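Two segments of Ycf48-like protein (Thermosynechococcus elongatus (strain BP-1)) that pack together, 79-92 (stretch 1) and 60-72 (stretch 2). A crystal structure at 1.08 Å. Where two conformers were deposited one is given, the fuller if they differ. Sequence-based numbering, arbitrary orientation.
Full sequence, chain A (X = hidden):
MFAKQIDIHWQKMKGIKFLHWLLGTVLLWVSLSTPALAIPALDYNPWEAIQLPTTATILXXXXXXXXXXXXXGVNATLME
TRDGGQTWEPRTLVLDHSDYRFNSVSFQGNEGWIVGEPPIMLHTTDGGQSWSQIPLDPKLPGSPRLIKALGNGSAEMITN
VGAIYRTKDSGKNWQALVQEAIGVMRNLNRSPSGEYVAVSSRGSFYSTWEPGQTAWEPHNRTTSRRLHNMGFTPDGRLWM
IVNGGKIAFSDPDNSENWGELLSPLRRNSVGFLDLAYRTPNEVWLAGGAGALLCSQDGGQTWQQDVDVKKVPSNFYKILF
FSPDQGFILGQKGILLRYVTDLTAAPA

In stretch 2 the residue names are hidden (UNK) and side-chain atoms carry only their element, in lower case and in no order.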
# COMPACT_ATOMS: atom_id res chain seq x y z
N MET A 79 13.83 8.52 -1.65
CA MET A 79 15.06 7.82 -2.02
C MET A 79 14.90 7.18 -3.38
O MET A 79 13.78 6.79 -3.78
CB MET A 79 15.47 6.75 -1.02
CG MET A 79 15.56 7.25 0.40
SD MET A 79 16.47 6.06 1.41
CE MET A 79 16.38 6.83 3.00
N GLU A 80 16.02 7.03 -4.08
CA GLU A 80 16.06 6.52 -5.44
C GLU A 80 16.94 5.28 -5.48
O GLU A 80 18.02 5.26 -4.89
CB GLU A 80 16.67 7.60 -6.35
CG GLU A 80 16.74 7.26 -7.82
CD GLU A 80 17.28 8.39 -8.66
OE1 GLU A 80 17.96 9.29 -8.12
OE2 GLU A 80 17.03 8.38 -9.90
N THR A 81 16.52 4.26 -6.25
CA THR A 81 17.36 3.10 -6.55
C THR A 81 17.56 3.02 -8.06
O THR A 81 16.65 3.36 -8.84
CB THR A 81 16.70 1.79 -6.02
OG1 THR A 81 17.63 0.72 -6.23
CG2 THR A 81 15.40 1.43 -6.72
N ARG A 82 18.72 2.48 -8.44
CA ARG A 82 19.01 2.15 -9.82
C ARG A 82 19.35 0.69 -10.00
O ARG A 82 19.65 0.27 -11.13
CB ARG A 82 20.19 2.99 -10.33
CG ARG A 82 19.97 4.42 -10.21
CD ARG A 82 19.37 4.94 -11.39
NE ARG A 82 19.50 6.39 -11.32
CZ ARG A 82 19.33 7.16 -12.36
NH1 ARG A 82 19.03 6.59 -13.50
NH2 ARG A 82 19.43 8.48 -12.24
N ASP A 83 19.29 -0.11 -8.94
CA ASP A 83 19.67 -1.52 -8.99
C ASP A 83 18.54 -2.43 -8.53
O ASP A 83 18.78 -3.51 -7.98
CB ASP A 83 20.98 -1.75 -8.23
CG ASP A 83 20.88 -1.46 -6.75
OD1 ASP A 83 19.77 -1.19 -6.22
OD2 ASP A 83 21.93 -1.50 -6.08
N GLY A 84 17.31 -2.02 -8.78
CA GLY A 84 16.19 -2.88 -8.46
C GLY A 84 15.80 -2.86 -7.00
O GLY A 84 15.01 -3.72 -6.57
N GLY A 85 16.33 -1.92 -6.23
CA GLY A 85 16.00 -1.80 -4.82
C GLY A 85 16.95 -2.50 -3.88
O GLY A 85 16.63 -2.64 -2.70
N GLN A 86 18.12 -2.92 -4.37
CA GLN A 86 19.16 -3.39 -3.45
C GLN A 86 19.78 -2.24 -2.67
O GLN A 86 20.06 -2.37 -1.48
CB GLN A 86 20.26 -4.10 -4.23
CG GLN A 86 19.75 -5.28 -5.02
CD GLN A 86 20.81 -5.88 -5.87
OE1 GLN A 86 21.68 -6.57 -5.37
NE2 GLN A 86 20.78 -5.55 -7.17
N THR A 87 19.98 -1.08 -3.31
CA THR A 87 20.60 0.07 -2.67
C THR A 87 19.77 1.30 -3.01
O THR A 87 19.25 1.44 -4.13
CB THR A 87 22.04 0.26 -3.03
OG1 THR A 87 22.11 0.60 -4.40
CG2 THR A 87 22.83 -0.99 -2.81
N TRP A 88 19.69 2.20 -2.05
CA TRP A 88 18.85 3.38 -2.13
C TRP A 88 19.65 4.60 -1.73
O TRP A 88 20.37 4.59 -0.73
CB TRP A 88 17.65 3.21 -1.19
CG TRP A 88 16.73 2.07 -1.59
CD1 TRP A 88 16.86 0.75 -1.26
CD2 TRP A 88 15.59 2.18 -2.43
NE1 TRP A 88 15.84 0.04 -1.81
CE2 TRP A 88 15.04 0.89 -2.54
CE3 TRP A 88 14.97 3.26 -3.09
CZ2 TRP A 88 13.89 0.63 -3.29
CZ3 TRP A 88 13.83 3.01 -3.85
CH2 TRP A 88 13.30 1.69 -3.95
N GLU A 89 19.46 5.67 -2.47
CA GLU A 89 20.15 6.94 -2.24
C GLU A 89 19.17 8.01 -1.81
O GLU A 89 18.20 8.27 -2.56
CB GLU A 89 20.88 7.38 -3.51
CG GLU A 89 22.06 6.48 -3.86
CD GLU A 89 23.29 6.73 -3.01
OE1 GLU A 89 23.32 7.68 -2.21
OE2 GLU A 89 24.26 5.96 -3.16
N PRO A 90 19.37 8.68 -0.68
CA PRO A 90 18.45 9.75 -0.28
C PRO A 90 18.56 10.94 -1.21
O PRO A 90 19.63 11.29 -1.69
CB PRO A 90 18.91 10.14 1.13
CG PRO A 90 19.85 9.12 1.52
CD PRO A 90 20.39 8.40 0.35
N ARG A 91 17.42 11.57 -1.43
CA ARG A 91 17.29 12.82 -2.15
C ARG A 91 16.53 13.80 -1.27
O ARG A 91 15.45 13.47 -0.81
CB ARG A 91 16.53 12.56 -3.45
CG ARG A 91 17.12 11.36 -4.31
CD ARG A 91 18.28 11.84 -4.99
NE ARG A 91 18.84 10.78 -5.82
CZ ARG A 91 20.07 10.35 -5.62
NH1 ARG A 91 20.73 10.79 -4.57
NH2 ARG A 91 20.62 9.47 -6.45
N THR A 92 17.05 14.96 -1.01
CA THR A 92 16.35 15.92 -0.16
C THR A 92 15.92 17.07 -1.03
O THR A 92 16.76 17.81 -1.55
CB THR A 92 17.26 16.44 0.96
OG1 THR A 92 17.73 15.33 1.71
CG2 THR A 92 16.49 17.39 1.88
N UNK A 60 5.56 4.37 0.89
CA UNK A 60 5.18 3.89 -0.44
C UNK A 60 6.41 3.77 -1.32
O UNK A 60 7.47 4.34 -1.02
o UNK A 60 2.64 4.84 -2.90
o UNK A 60 3.31 2.83 -2.23
c UNK A 60 4.11 4.79 -1.06
c UNK A 60 3.30 4.09 -2.15
N UNK A 61 6.25 3.07 -2.44
CA UNK A 61 7.33 2.78 -3.38
C UNK A 61 6.72 2.58 -4.75
O UNK A 61 5.67 1.97 -4.87
c UNK A 61 8.11 1.56 -2.88
s UNK A 61 10.05 -0.43 -3.26
c UNK A 61 10.63 -0.05 -1.62
c UNK A 61 9.29 1.13 -3.75
N UNK A 62 7.43 3.02 -5.79
CA UNK A 62 7.00 2.80 -7.17
C UNK A 62 8.20 2.75 -8.09
O UNK A 62 9.19 3.48 -7.86
c UNK A 62 6.01 3.89 -7.60
o UNK A 62 5.46 3.63 -8.88
N UNK A 63 8.13 1.91 -9.12
CA UNK A 63 9.22 1.73 -10.06
C UNK A 63 8.89 2.31 -11.44
O UNK A 63 7.77 2.17 -11.96
c UNK A 63 10.54 -0.19 -9.09
c UNK A 63 12.32 -0.87 -7.04
c UNK A 63 10.98 -0.84 -6.80
c UNK A 63 11.92 -0.24 -9.30
c UNK A 63 10.08 -0.49 -7.84
c UNK A 63 9.60 0.26 -10.18
c UNK A 63 12.79 -0.59 -8.29
N UNK A 64 9.89 2.92 -12.04
CA UNK A 64 9.85 3.30 -13.45
C UNK A 64 9.97 2.08 -14.34
O UNK A 64 9.25 1.92 -15.32
c UNK A 64 10.75 5.59 -12.99
c UNK A 64 11.86 6.37 -12.50
c UNK A 64 11.19 4.50 -15.23
c UNK A 64 11.01 4.28 -13.73
N UNK A 65 10.93 1.22 -14.01
CA UNK A 65 11.21 0.01 -14.77
C UNK A 65 11.75 -0.99 -13.76
O UNK A 65 11.63 -0.81 -12.54
c UNK A 65 12.12 0.31 -15.96
o UNK A 65 14.07 1.60 -16.36
c UNK A 65 13.46 0.88 -15.56
o UNK A 65 13.98 0.56 -14.49
N UNK A 66 12.32 -2.10 -14.23
CA UNK A 66 12.73 -3.13 -13.30
C UNK A 66 13.83 -2.64 -12.34
O UNK A 66 13.96 -3.14 -11.22
c UNK A 66 13.26 -4.32 -14.12
n UNK A 66 12.22 -8.32 -12.52
c UNK A 66 14.06 -5.35 -13.34
n UNK A 66 14.40 -7.81 -13.18
c UNK A 66 13.53 -8.57 -12.50
c UNK A 66 14.05 -6.69 -14.05
n UNK A 66 13.99 -9.58 -11.77
N UNK A 67 14.67 -1.71 -12.77
CA UNK A 67 15.82 -1.31 -11.97
C UNK A 67 15.70 0.02 -11.26
O UNK A 67 16.31 0.22 -10.20
n UNK A 67 17.46 -4.46 -14.63
c UNK A 67 17.34 -2.62 -13.43
c UNK A 67 17.05 -1.29 -12.86
c UNK A 67 16.99 -3.17 -14.61
c UNK A 67 18.04 -4.72 -13.46
n UNK A 67 17.96 -3.63 -12.72
N UNK A 68 14.94 0.93 -11.84
CA UNK A 68 14.93 2.32 -11.39
C UNK A 68 13.61 2.60 -10.68
O UNK A 68 12.55 2.45 -11.27
n UNK A 68 15.75 6.64 -11.44
n UNK A 68 15.15 5.66 -13.26
c UNK A 68 15.07 3.22 -12.62
c UNK A 68 15.45 6.83 -12.72
c UNK A 68 15.67 5.29 -11.16
c UNK A 68 15.28 4.67 -12.30
N UNK A 69 13.70 3.00 -9.42
CA UNK A 69 12.51 3.26 -8.65
C UNK A 69 12.75 4.24 -7.53
O UNK A 69 13.87 4.69 -7.28
N UNK A 70 11.66 4.57 -6.84
CA UNK A 70 11.62 5.59 -5.80
C UNK A 70 10.79 5.12 -4.63
O UNK A 70 9.78 4.42 -4.82
c UNK A 70 11.98 7.33 -8.69
n UNK A 70 12.94 8.14 -9.27
c UNK A 70 14.07 10.39 -6.08
c UNK A 70 13.14 9.35 -5.94
c UNK A 70 14.39 10.01 -8.41
c UNK A 70 13.42 8.98 -8.31
c UNK A 70 12.80 8.64 -7.10
c UNK A 70 11.88 7.59 -7.37
c UNK A 70 14.66 10.70 -7.29
c UNK A 70 11.00 6.90 -6.37
N UNK A 71 11.17 5.55 -3.44
CA UNK A 71 10.36 5.35 -2.25
C UNK A 71 10.22 6.68 -1.52
O UNK A 71 11.03 7.60 -1.68
c UNK A 71 12.85 3.03 -0.30
c UNK A 71 12.31 4.39 -0.74
c UNK A 71 12.30 5.37 0.45
c UNK A 71 10.91 4.24 -1.36
N UNK A 72 9.14 6.77 -0.73
CA UNK A 72 8.80 8.00 -0.04
C UNK A 72 8.31 7.67 1.36
O UNK A 72 7.79 6.58 1.63
c UNK A 72 6.39 8.12 -0.85
c UNK A 72 7.74 8.84 -0.78
c UNK A 72 8.21 9.21 -2.16

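Position 60 carries two side-chain carbons, the second bearing two oxygens, and touches nothing on stretch 1: Asp 60. Position 61 is an unbranched chain of two carbons, a sulfur and a terminal carbon, which ends 3.7 Å from Trp 88 CZ2. It is Met 61, with CE making that contact. Position 62 has one carbon carrying one oxygen; its CA-to-CB bond points away from stretch 1, with no contact there. One carbon carrying one oxygen is a hydroxymethyl group: Ser 62.

Position 63 has one carbon and a six-carbon ring without a hydroxyl, hence Phe 63; its CZ lies 4.1 Å from Trp 88 CH2 and its CE1 3.7 Å from Thr 81 CG2. Position 64 has four carbons forked at the first, one arm two carbons long: Ile 64, out of contact. Position 65 repeats the two-carbon, two-oxygen pattern. One oxygen accepts the backbone N of positions 67 and 68, bracing the turn; this is Asp 65. Position 66 has three carbons, a nitrogen, and a carbon with two more nitrogens, the guanidinium of Arg 66.

Position 67 bears a five-membered ring of three carbons and two nitrogens, its edge near Asp 83 C: His 67. Its backbone O accepts Gly 84 N at 2.8 Å. Position 68 has the same ring, with one nitrogen 2.7 Å from Glu 80 OE2. This is His 68, and its NE2 is the donor (157°). The Arg 82 guanidinium lies flat on the ring, planes at 4° and centres 4.1 Å apart.

Position 69 has no side-chain atoms: Gly 69. An ideal CB here would fall 2.5 Å from Phe 63 CD1, a clash. Position 70 has one carbon and fused five- and six-membered rings holding eight carbons and one nitrogen, so Trp 70; Glu 80 CB sits 3.7 Å from the centroid of its six-membered ring, 6° off the normal. Position 71 has four carbons forked at the second, Leu 71, whose CD2 lies 3.5 Å from the centroid of the Trp 88 six-membered ring. Position 72 has one carbon carrying two, its CA-to-CB bond pointing away: Val 72.

The contact pairs strands 79-81 and 69-72 antiparallel, their directions 156° apart. Met 79 and Leu 71 exchange N-to-O bonds of 2.9 Å each way; Thr 81 N reaches Gly 69 O at 2.9 Å, and Gly 69 N returns to Thr 81 O at 3.0 Å. Leu 71 CD2 lies over one face of the Trp 88 ring, and Phe 63 CZ also packs against it. Glu 80, on the face shared with Trp 70, links His 68 to Arg 91 through its two carboxylate oxygens.

Stretch 2, residues 60-72: DMSFIDRHHGWLV
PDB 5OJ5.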